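Local coordinates for protein redox-sensitive transcriptional activator OxyR (Porphyromonas gingivalis, PDB 3T22) that probably binds DNA and regulates transcription in response to oxidants as a LysR-family activator, the chain here being its regulatory domain, at residues P18-I23 / R202-S207; L70-E75 / P153-E158. The protein carries 1 engineered substitution. One frame throughout, in Å; residues are numbered along the deposited sequence.

Contact 1 of 2, residues P18-I23 / R202-S207; sequences PRVFPI and RSAVPS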
# COMPACT_ATOMS: atom_id res chain seq x y z
N PRO A 18 12.35 2.57 -5.71
CA PRO A 18 13.26 1.46 -6.03
C PRO A 18 14.22 1.76 -7.20
O PRO A 18 15.38 1.36 -7.16
CB PRO A 18 12.30 0.31 -6.37
CG PRO A 18 11.11 0.57 -5.51
CD PRO A 18 10.96 2.10 -5.57
N ARG A 19 13.76 2.48 -8.22
CA ARG A 19 14.63 2.91 -9.30
C ARG A 19 15.70 3.90 -8.86
O ARG A 19 16.87 3.73 -9.18
CB ARG A 19 13.82 3.54 -10.43
CG ARG A 19 12.96 2.56 -11.20
CD ARG A 19 12.14 3.28 -12.23
NE ARG A 19 11.63 2.37 -13.25
CZ ARG A 19 12.30 2.03 -14.35
NH1 ARG A 19 13.50 2.53 -14.59
NH2 ARG A 19 11.75 1.19 -15.22
N VAL A 20 15.32 4.92 -8.11
CA VAL A 20 16.26 6.00 -7.81
C VAL A 20 17.22 5.70 -6.64
O VAL A 20 18.30 6.27 -6.57
CB VAL A 20 15.54 7.35 -7.56
CG1 VAL A 20 14.90 7.39 -6.18
CG2 VAL A 20 16.51 8.49 -7.72
N PHE A 21 16.81 4.80 -5.75
CA PHE A 21 17.60 4.55 -4.54
C PHE A 21 19.10 4.32 -4.76
O PHE A 21 19.92 5.05 -4.21
CB PHE A 21 16.98 3.43 -3.69
CG PHE A 21 16.19 3.94 -2.51
CD1 PHE A 21 16.83 4.56 -1.46
CD2 PHE A 21 14.82 3.80 -2.47
CE1 PHE A 21 16.10 5.04 -0.37
CE2 PHE A 21 14.09 4.27 -1.38
CZ PHE A 21 14.73 4.89 -0.33
N PRO A 22 19.48 3.30 -5.56
CA PRO A 22 20.91 3.00 -5.76
C PRO A 22 21.67 4.06 -6.56
O PRO A 22 22.88 4.23 -6.39
CB PRO A 22 20.89 1.66 -6.50
CG PRO A 22 19.58 1.63 -7.21
CD PRO A 22 18.60 2.40 -6.33
N ILE A 23 20.96 4.79 -7.42
CA ILE A 23 21.56 5.93 -8.11
C ILE A 23 21.90 7.05 -7.13
O ILE A 23 22.90 7.74 -7.30
CB ILE A 23 20.64 6.43 -9.23
CG1 ILE A 23 20.52 5.36 -10.33
CG2 ILE A 23 21.13 7.75 -9.78
CD1 ILE A 23 19.28 5.51 -11.20
N ARG A 202 15.24 12.42 -12.76
CA ARG A 202 14.91 12.35 -14.19
C ARG A 202 15.54 11.11 -14.82
O ARG A 202 14.88 10.36 -15.55
CB ARG A 202 15.34 13.64 -14.91
CG ARG A 202 14.49 14.89 -14.56
CD ARG A 202 15.12 16.23 -15.05
NE ARG A 202 14.11 17.22 -15.45
CZ ARG A 202 14.36 18.49 -15.80
NH1 ARG A 202 15.61 18.97 -15.81
NH2 ARG A 202 13.36 19.30 -16.13
N SER A 203 16.80 10.86 -14.50
CA SER A 203 17.51 9.70 -15.04
C SER A 203 16.97 8.35 -14.57
O SER A 203 17.31 7.32 -15.14
CB SER A 203 19.00 9.80 -14.71
OG SER A 203 19.32 9.00 -13.59
N ALA A 204 16.13 8.36 -13.54
CA ALA A 204 15.59 7.13 -12.96
C ALA A 204 14.36 6.58 -13.70
O ALA A 204 13.86 5.50 -13.38
CB ALA A 204 15.26 7.35 -11.47
N VAL A 205 13.88 7.32 -14.70
CA VAL A 205 12.73 6.88 -15.49
C VAL A 205 13.05 6.84 -16.99
O VAL A 205 13.89 7.60 -17.49
CB VAL A 205 11.48 7.78 -15.21
CG1 VAL A 205 11.23 7.90 -13.71
CG2 VAL A 205 11.65 9.15 -15.81
N PRO A 206 12.37 5.94 -17.73
CA PRO A 206 12.53 5.86 -19.20
C PRO A 206 12.47 7.24 -19.86
O PRO A 206 11.67 8.06 -19.43
CB PRO A 206 11.32 5.02 -19.63
CG PRO A 206 11.06 4.12 -18.45
CD PRO A 206 11.44 4.91 -17.22
N SER A 207 13.29 7.47 -20.88
CA SER A 207 13.36 8.78 -21.55
C SER A 207 12.05 9.22 -22.20
O SER A 207 11.86 10.40 -22.45
CB SER A 207 14.47 8.81 -22.59
OG SER A 207 15.74 8.89 -21.97

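Contact 2 of 2, residues L70-E75 / P153-E158; sequences LLYYEE and PQLTVE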
# COMPACT_ATOMS: atom_id res chain seq x y z
N LEU A 70 9.84 20.36 -13.14
CA LEU A 70 9.31 19.15 -13.77
C LEU A 70 10.31 17.99 -13.65
O LEU A 70 11.51 18.17 -13.84
CB LEU A 70 9.00 19.42 -15.25
CG LEU A 70 8.54 18.28 -16.16
CD1 LEU A 70 7.22 17.68 -15.68
CD2 LEU A 70 8.40 18.77 -17.57
N LEU A 71 9.79 16.80 -13.39
CA LEU A 71 10.60 15.59 -13.37
C LEU A 71 10.25 14.68 -14.54
O LEU A 71 11.12 14.28 -15.31
CB LEU A 71 10.46 14.86 -12.05
CG LEU A 71 11.00 15.64 -10.85
CD1 LEU A 71 10.60 14.98 -9.55
CD2 LEU A 71 12.51 15.79 -10.94
N TYR A 72 8.97 14.36 -14.68
CA TYR A 72 8.50 13.54 -15.81
C TYR A 72 6.99 13.51 -15.92
O TYR A 72 6.30 13.98 -15.03
CB TYR A 72 9.06 12.11 -15.71
CG TYR A 72 8.78 11.40 -14.41
CD1 TYR A 72 9.73 11.36 -13.39
CD2 TYR A 72 7.57 10.73 -14.20
CE1 TYR A 72 9.48 10.70 -12.18
CE2 TYR A 72 7.32 10.05 -13.02
CZ TYR A 72 8.27 10.04 -12.02
OH TYR A 72 8.00 9.37 -10.85
N TYR A 73 6.47 12.96 -17.03
CA TYR A 73 5.02 12.82 -17.23
C TYR A 73 4.63 11.35 -17.10
O TYR A 73 5.45 10.47 -17.34
CB TYR A 73 4.60 13.35 -18.60
CG TYR A 73 4.90 14.80 -18.85
CD1 TYR A 73 3.94 15.78 -18.64
CD2 TYR A 73 6.14 15.20 -19.32
CE1 TYR A 73 4.21 17.12 -18.88
CE2 TYR A 73 6.42 16.54 -19.57
CZ TYR A 73 5.45 17.49 -19.34
OH TYR A 73 5.71 18.81 -19.58
N GLU A 74 3.38 11.08 -16.72
CA GLU A 74 2.98 9.72 -16.36
C GLU A 74 1.51 9.45 -16.62
O GLU A 74 0.65 10.06 -16.00
CB GLU A 74 3.29 9.46 -14.88
CG GLU A 74 2.85 8.09 -14.37
CD GLU A 74 3.39 7.79 -12.99
OE1 GLU A 74 3.32 8.69 -12.12
OE2 GLU A 74 3.89 6.67 -12.76
N GLU A 75 1.23 8.49 -17.49
CA GLU A 75 -0.15 8.14 -17.80
C GLU A 75 -0.88 7.51 -16.62
O GLU A 75 -0.25 6.92 -15.75
CB GLU A 75 -0.20 7.17 -18.99
CG GLU A 75 0.09 7.81 -20.33
CD GLU A 75 -0.33 6.95 -21.51
OE1 GLU A 75 -1.26 6.11 -21.39
OE2 GLU A 75 0.28 7.10 -22.59
N PRO A 153 -0.85 4.09 -11.89
CA PRO A 153 0.11 4.94 -12.59
C PRO A 153 1.07 4.11 -13.48
O PRO A 153 1.45 2.99 -13.13
CB PRO A 153 0.88 5.61 -11.45
CG PRO A 153 0.81 4.58 -10.34
CD PRO A 153 -0.55 3.98 -10.45
N GLN A 154 1.41 4.67 -14.63
CA GLN A 154 2.16 3.98 -15.68
C GLN A 154 3.49 3.38 -15.24
O GLN A 154 3.91 2.36 -15.77
CB GLN A 154 2.40 4.94 -16.85
CG GLN A 154 3.30 4.43 -17.94
CD GLN A 154 3.41 5.42 -19.09
OE1 GLN A 154 3.55 6.62 -18.87
NE2 GLN A 154 3.33 4.91 -20.31
N LEU A 155 4.15 4.02 -14.29
CA LEU A 155 5.48 3.61 -13.87
C LEU A 155 5.44 2.29 -13.09
O LEU A 155 6.47 1.62 -12.89
CB LEU A 155 6.15 4.73 -13.06
CG LEU A 155 7.67 4.72 -12.91
CD1 LEU A 155 8.38 4.82 -14.27
CD2 LEU A 155 8.11 5.83 -11.96
N THR A 156 4.25 1.89 -12.66
CA THR A 156 4.11 0.63 -11.96
C THR A 156 4.21 -0.59 -12.89
O THR A 156 4.44 -1.69 -12.40
CB THR A 156 2.79 0.56 -11.13
OG1 THR A 156 2.83 -0.59 -10.28
CG2 THR A 156 1.60 0.46 -12.04
N VAL A 157 4.05 -0.40 -14.20
CA VAL A 157 4.01 -1.55 -15.12
C VAL A 157 5.31 -2.34 -15.20
O VAL A 157 5.28 -3.56 -15.33
CB VAL A 157 3.54 -1.20 -16.56
CG1 VAL A 157 2.25 -0.41 -16.53
CG2 VAL A 157 4.63 -0.47 -17.32
N GLU A 158 6.43 -1.65 -15.08
CA GLU A 158 7.74 -2.30 -15.12
C GLU A 158 8.02 -3.13 -13.87
O GLU A 158 9.11 -3.66 -13.71
CB GLU A 158 8.84 -1.26 -15.29
CG GLU A 158 8.36 0.17 -15.22
CD GLU A 158 8.05 0.73 -16.59
OE1 GLU A 158 8.98 0.87 -17.40
OE2 GLU A 158 6.87 1.04 -16.85
O HOH W 1 4.41 8.92 -20.20

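Contact 1 of 2, residues P18-I23 / R202-S207
Arg19 and Val20 of helix 13-27 meet Ala204, in the loop that follows helix 191-203, and so join helix 13-27 to the segment after that helix in the LysR-type regulatory domain, a periplasmic-binding-protein-like alpha/beta fold. The backbones come nearest at Val20 and Ala204, whose CA atoms are 5.3 Å apart. The Ala204 methyl points at helix 13-27 and rests against the branch point of Val20, CB to CB at 3.9 Å. With chi1 of Val20 at 77°, CG1 sits between the backbone N and the carbonyl carbon, which leaves CG2 anti to N and alongside the same methyl. Ile23, one turn on, brings its CD1 to 4.4 Å from Ala204 CB and close to Ser203, whose OG is hydrogen-bonded to Leu200 O. On the other flank Arg19 runs extended from CG to NE along the Ala204 carbonyl and bends at its end, so that NH1 donates to Ala204 O. The second subunit packs on Pro18 and Phe21 through its Ser145 and Leu142. Pro206 crosses the arginine at about a right angle and sets its CD over one guanidinium face, near the rim. The bond from Arg19 NH1 to Ala204 O is 3.2 Å long and bent, 139° at the hydrogen, with NH1 above the carbonyl plane.

Contact 2 of 2, residues L70-E75 / P153-E158
Strand residue Glu75 and Gln154, at the start of a 3-10 segment, bring their CA atoms to 5.2 Å, and Gln154 N donates to Glu75 O at 3.0 Å. The return bond comes from a side chain: Gln154 reaches back, CG anti to the backbone N (chi1 173°) and the chain extended, and its OE1 accepts Glu75 N at 3.3 Å. That bond is nearly straight at the hydrogen, 172°, although the donor sits above the amide plane. A water lies 2.8 Å from Gln154 OE1, within hydrogen-bonding distance. These bonds tie the turn that follows strand 149-153 to strand 66-80, with which strand 149-153 pairs antiparallel in the mixed sheet of the regulatory domain; farther back, Leu71 and Tyr72 form a classic beta bulge against Val180. Glu74 stretches past Gln154 in the opposite direction and lies beside Pro153, whose CB is 3.4 Å from Glu74 OE2. Glu74 OE2 accepts Leu155 N at 3.1 Å through its anti lone pair, while OE1 is held by a salt bridge to Arg178, so both carboxylate oxygens of this buried residue have partners. The Glu75 carboxylate pairs with Arg175. Leu155 crosses Tyr72 at about a right angle, its CD2 lying 3.7 Å from Tyr72 OH.

How the contacts relate
The centres of contacts 1 and 2 lie about 11 Å apart, and both segments of contact 2 come between the two of contact 1 along the chain. Contact 1 pairs helix 13-27 with the end of helix 191-203 and the loop after it; contact 2 pairs strand 66-80 with the turn after strand 149-153. They meet directly: Val205 CG1 packs 3.6 Å from Tyr72 CE1, and Arg19 NH2 makes a long, weak ion pair with Glu158 OE1. Leu16 of helix 13-27 touches both Tyr72 and Leu155, so the helix that carries one side of contact 1 also packs against contact 2. The two contacts thus bring early, middle and late parts of the chain together within the single LysR-type regulatory domain.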